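Local coordinates for protein OLD nuclease (Thermus scotoductus, PDB 6P74) that degrades linear and supercoiled double-stranded DNA as a metal-dependent 5'-to-3' exonuclease and also carries a DNA-stimulated ATPase, at residues G408-K420 with E456-G468. Numbering follows the deposited sequence.
Sequences GKAGIELIVGVCK and EQEKNQRIQACAG
Lys409 reaches across to helix 456-467 and sits as a knob among Glu456, Lys459, Asn460 and Ile463. Through its extended chain, Lys409 NZ forms a salt bridge with Glu456 OE1 (2.7 Å), nearly along the C-O axis. Lys409 NZ also donates to Asn460 OD1 (2.8 Å), in the carbonyl plane on a lone pair, and to Asp431 O. Lys459 NZ holds the other oxygen of Glu456, so one carboxylate is shared by two lysines. One turn on, Arg462 NE meets Glu413 OE2 at 2.8 Å in a nearly straight bond (176°). The partner lies in the guanidinium plane, but the two flat groups are turned 60° apart. The bond from Arg462 NH2 to Glu413 OE1 is weak. Glu413 OE2 also takes a water shared with Lys459 O and a salt bridge from Arg353. Between these polar groups, Ile463 CD1 packs on Lys409 CB (3.7 Å). Val416 CG1 rests on Cys466 SG (3.6 Å) and near Ala467 CB.

Further out, Asn460 ND2 donates to Glu432 O. Strand 426-431 lies against both helices. The axes of 409-420 and 456-467 run almost parallel (6°) at 9.5 Å, as helices of successive beta-alpha-beta crossovers in the Toprim fold. The Lys409 and Glu456 side chains lie about 4 Å from those of Glu377 and Asp433 respectively, two residues inferred to bind the first metal; Asp431 and Glu480 hold the samarium ion.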
loop_
_atom_site.group_PDB
_atom_site.type_symbol
_atom_site.label_atom_id
_atom_site.label_comp_id
_atom_site.label_asym_id
_atom_site.label_seq_id
_atom_site.Cartn_x
_atom_site.Cartn_y
_atom_site.Cartn_z
ATOM N N GLY A 408 32.487 25.830 14.905
ATOM C CA GLY A 408 33.903 25.843 15.245
ATOM C C GLY A 408 34.543 24.507 14.937
ATOM O O GLY A 408 33.896 23.574 14.454
ATOM N N LYS A 409 35.846 24.405 15.228
ATOM C CA LYS A 409 36.594 23.250 14.737
ATOM C C LYS A 409 36.149 21.960 15.424
ATOM O O LYS A 409 35.913 20.945 14.751
ATOM C CB LYS A 409 38.093 23.496 14.887
ATOM C CG LYS A 409 38.562 24.635 13.914
ATOM C CD LYS A 409 40.061 24.910 14.008
ATOM C CE LYS A 409 40.485 25.987 12.988
ATOM N NZ LYS A 409 41.926 26.354 13.153
ATOM N N ALA A 410 36.000 21.987 16.758
ATOM C CA ALA A 410 35.481 20.821 17.467
ATOM C C ALA A 410 34.116 20.414 16.926
ATOM O O ALA A 410 33.800 19.223 16.877
ATOM C CB ALA A 410 35.412 21.090 18.982
ATOM N N GLY A 411 33.312 21.387 16.493
ATOM C CA GLY A 411 32.033 21.071 15.876
ATOM C C GLY A 411 32.194 20.381 14.539
ATOM O O GLY A 411 31.385 19.520 14.177
ATOM N N ILE A 412 33.225 20.767 13.777
ATOM C CA ILE A 412 33.501 20.113 12.497
ATOM C C ILE A 412 33.883 18.648 12.714
ATOM O O ILE A 412 33.358 17.756 12.048
ATOM C CB ILE A 412 34.596 20.866 11.716
ATOM C CG1 ILE A 412 34.071 22.203 11.213
ATOM C CG2 ILE A 412 35.023 20.059 10.503
ATOM C CD1 ILE A 412 35.122 23.055 10.550
ATOM N N GLU A 413 34.819 18.387 13.627
ATOM C CA GLU A 413 35.130 17.013 14.015
ATOM C C GLU A 413 33.871 16.186 14.213
ATOM O O GLU A 413 33.766 15.058 13.720
ATOM C CB GLU A 413 35.916 16.985 15.318
ATOM C CG GLU A 413 37.325 17.361 15.254
ATOM C CD GLU A 413 38.035 16.808 16.454
ATOM O OE1 GLU A 413 38.190 15.567 16.518
ATOM O OE2 GLU A 413 38.379 17.596 17.359
ATOM N N LEU A 414 32.909 16.728 14.963
ATOM C CA LEU A 414 31.714 15.956 15.272
ATOM C C LEU A 414 30.969 15.592 13.997
ATOM O O LEU A 414 30.666 14.421 13.761
ATOM C CB LEU A 414 30.818 16.732 16.235
ATOM C CG LEU A 414 29.542 16.052 16.729
ATOM C CD1 LEU A 414 29.846 14.634 17.230
ATOM C CD2 LEU A 414 28.985 16.875 17.861
ATOM N N ILE A 415 30.699 16.583 13.143
ATOM C CA ILE A 415 29.899 16.337 11.948
ATOM C C ILE A 415 30.661 15.456 10.972
ATOM O O ILE A 415 30.067 14.620 10.280
ATOM C CB ILE A 415 29.479 17.664 11.277
ATOM C CG1 ILE A 415 28.735 18.571 12.246
ATOM C CG2 ILE A 415 28.621 17.391 10.041
ATOM C CD1 ILE A 415 27.599 17.905 12.931
ATOM N N VAL A 416 31.982 15.658 10.864
ATOM C CA VAL A 416 32.806 14.763 10.056
ATOM C C VAL A 416 32.639 13.313 10.516
ATOM O O VAL A 416 32.437 12.404 9.703
ATOM C CB VAL A 416 34.278 15.195 10.096
ATOM C CG1 VAL A 416 35.182 14.001 9.762
ATOM C CG2 VAL A 416 34.516 16.306 9.100
ATOM N N GLY A 417 32.713 13.079 11.831
ATOM C CA GLY A 417 32.608 11.715 12.341
ATOM C C GLY A 417 31.270 11.067 12.024
ATOM O O GLY A 417 31.205 9.886 11.688
ATOM N N VAL A 418 30.194 11.843 12.088
ATOM C CA VAL A 418 28.883 11.339 11.699
ATOM C C VAL A 418 28.831 11.090 10.195
ATOM O O VAL A 418 28.424 10.012 9.747
ATOM C CB VAL A 418 27.786 12.315 12.162
ATOM C CG1 VAL A 418 26.452 11.926 11.578
ATOM C CG2 VAL A 418 27.724 12.325 13.678
ATOM N N CYS A 419 29.260 12.071 9.388
ATOM C CA CYS A 419 29.277 11.865 7.938
ATOM C C CYS A 419 30.132 10.661 7.550
ATOM O O CYS A 419 29.745 9.858 6.689
ATOM C CB CYS A 419 29.798 13.109 7.215
ATOM S SG CYS A 419 28.712 14.510 7.290
ATOM N N LYS A 420 31.313 10.530 8.151
ATOM C CA LYS A 420 32.134 9.365 7.864
ATOM C C LYS A 420 31.390 8.081 8.223
ATOM O O LYS A 420 31.278 7.163 7.400
ATOM C CB LYS A 420 33.474 9.466 8.599
ATOM C CG LYS A 420 34.659 9.567 7.634
ATOM C CD LYS A 420 36.009 9.652 8.315
ATOM C CE LYS A 420 36.085 8.876 9.627
ATOM N NZ LYS A 420 37.403 9.064 10.333
ATOM N N GLU A 456 45.741 25.460 18.083
ATOM C CA GLU A 456 45.124 25.466 16.762
ATOM C C GLU A 456 45.708 24.380 15.865
ATOM O O GLU A 456 44.969 23.713 15.135
ATOM C CB GLU A 456 45.283 26.841 16.111
ATOM C CG GLU A 456 44.377 27.921 16.719
ATOM C CD GLU A 456 42.884 27.560 16.784
ATOM O OE1 GLU A 456 42.292 27.165 15.753
ATOM O OE2 GLU A 456 42.298 27.682 17.889
ATOM N N GLN A 457 47.031 24.178 15.917
ATOM C CA GLN A 457 47.647 23.164 15.072
ATOM C C GLN A 457 47.158 21.774 15.434
ATOM O O GLN A 457 46.933 20.946 14.548
ATOM C CB GLN A 457 49.164 23.271 15.158
ATOM C CG GLN A 457 49.685 24.484 14.351
ATOM C CD GLN A 457 51.154 24.749 14.571
ATOM O OE1 GLN A 457 51.697 24.467 15.645
ATOM N NE2 GLN A 457 51.813 25.290 13.546
ATOM N N GLU A 458 46.924 21.533 16.716
ATOM C CA GLU A 458 46.362 20.270 17.165
ATOM C C GLU A 458 44.935 20.095 16.658
ATOM O O GLU A 458 44.584 19.028 16.134
ATOM C CB GLU A 458 46.414 20.214 18.688
ATOM C CG GLU A 458 46.369 18.829 19.273
ATOM C CD GLU A 458 45.950 18.846 20.736
ATOM O OE1 GLU A 458 44.772 18.513 21.021
ATOM O OE2 GLU A 458 46.792 19.220 21.587
ATOM N N LYS A 459 44.099 21.139 16.793
ATOM C CA LYS A 459 42.736 21.070 16.258
ATOM C C LYS A 459 42.732 20.845 14.747
ATOM O O LYS A 459 41.880 20.105 14.231
ATOM C CB LYS A 459 41.954 22.345 16.571
ATOM C CG LYS A 459 41.847 22.730 18.012
ATOM C CD LYS A 459 41.026 23.974 18.132
ATOM C CE LYS A 459 41.129 24.612 19.497
ATOM N NZ LYS A 459 40.678 26.040 19.395
ATOM N N ASN A 460 43.649 21.509 14.022
ATOM C CA ASN A 460 43.751 21.318 12.582
ATOM C C ASN A 460 44.155 19.884 12.251
ATOM O O ASN A 460 43.680 19.316 11.266
ATOM C CB ASN A 460 44.770 22.300 11.982
ATOM C CG ASN A 460 44.346 23.736 12.140
ATOM O OD1 ASN A 460 43.185 24.004 12.449
ATOM N ND2 ASN A 460 45.295 24.682 11.928
ATOM N N GLN A 461 45.057 19.305 13.050
ATOM C CA GLN A 461 45.513 17.939 12.829
ATOM C C GLN A 461 44.411 16.930 13.122
ATOM O O GLN A 461 44.301 15.914 12.429
ATOM C CB GLN A 461 46.749 17.650 13.689
ATOM C CG GLN A 461 47.374 16.299 13.424
ATOM C CD GLN A 461 47.519 16.019 11.924
ATOM O OE1 GLN A 461 46.938 15.061 11.404
ATOM N NE2 GLN A 461 48.285 16.863 11.221
ATOM N N ARG A 462 43.579 17.181 14.129
ATOM C CA ARG A 462 42.503 16.233 14.401
ATOM C C ARG A 462 41.479 16.224 13.271
ATOM O O ARG A 462 41.002 15.154 12.869
ATOM C CB ARG A 462 41.832 16.545 15.720
ATOM C CG ARG A 462 42.694 16.374 16.966
ATOM C CD ARG A 462 41.944 16.978 18.185
ATOM N NE ARG A 462 40.683 16.259 18.353
ATOM C CZ ARG A 462 40.557 15.059 18.933
ATOM N NH1 ARG A 462 41.620 14.437 19.439
ATOM N NH2 ARG A 462 39.363 14.472 19.017
ATOM N N ILE A 463 41.164 17.399 12.717
ATOM C CA ILE A 463 40.255 17.460 11.576
ATOM C C ILE A 463 40.830 16.684 10.398
ATOM O O ILE A 463 40.109 15.997 9.662
ATOM C CB ILE A 463 39.963 18.933 11.216
ATOM C CG1 ILE A 463 38.941 19.500 12.202
ATOM C CG2 ILE A 463 39.439 19.030 9.784
ATOM C CD1 ILE A 463 38.937 21.022 12.277
ATOM N N GLN A 464 42.133 16.795 10.191
ATOM C CA GLN A 464 42.786 16.110 9.087
ATOM C C GLN A 464 42.771 14.594 9.290
ATOM O O GLN A 464 42.616 13.825 8.331
ATOM C CB GLN A 464 44.210 16.646 8.975
ATOM C CG GLN A 464 44.984 16.092 7.872
ATOM C CD GLN A 464 45.370 17.153 6.882
ATOM O OE1 GLN A 464 44.674 18.169 6.710
ATOM N NE2 GLN A 464 46.485 16.929 6.213
ATOM N N ALA A 465 42.921 14.151 10.538
ATOM C CA ALA A 465 42.909 12.726 10.841
ATOM C C ALA A 465 41.529 12.119 10.607
ATOM O O ALA A 465 41.419 11.026 10.044
ATOM C CB ALA A 465 43.356 12.491 12.289
ATOM N N CYS A 466 40.460 12.799 11.020
ATOM C CA CYS A 466 39.177 12.143 10.811
ATOM C C CYS A 466 38.669 12.339 9.384
ATOM O O CYS A 466 38.146 11.395 8.790
ATOM C CB CYS A 466 38.150 12.607 11.836
ATOM S SG CYS A 466 37.969 14.413 12.025
ATOM N N ALA A 467 38.839 13.529 8.795
ATOM C CA ALA A 467 38.282 13.737 7.460
ATOM C C ALA A 467 39.120 13.088 6.365
ATOM O O ALA A 467 38.565 12.662 5.341
ATOM C CB ALA A 467 38.114 15.235 7.183
ATOM N N GLY A 468 40.433 12.965 6.556
ATOM C CA GLY A 468 41.326 12.667 5.446
ATOM C C GLY A 468 41.768 14.027 4.905
ATOM O O GLY A 468 41.028 15.021 5.029
HETATM O O HOH W 1 39.270 19.934 15.939
#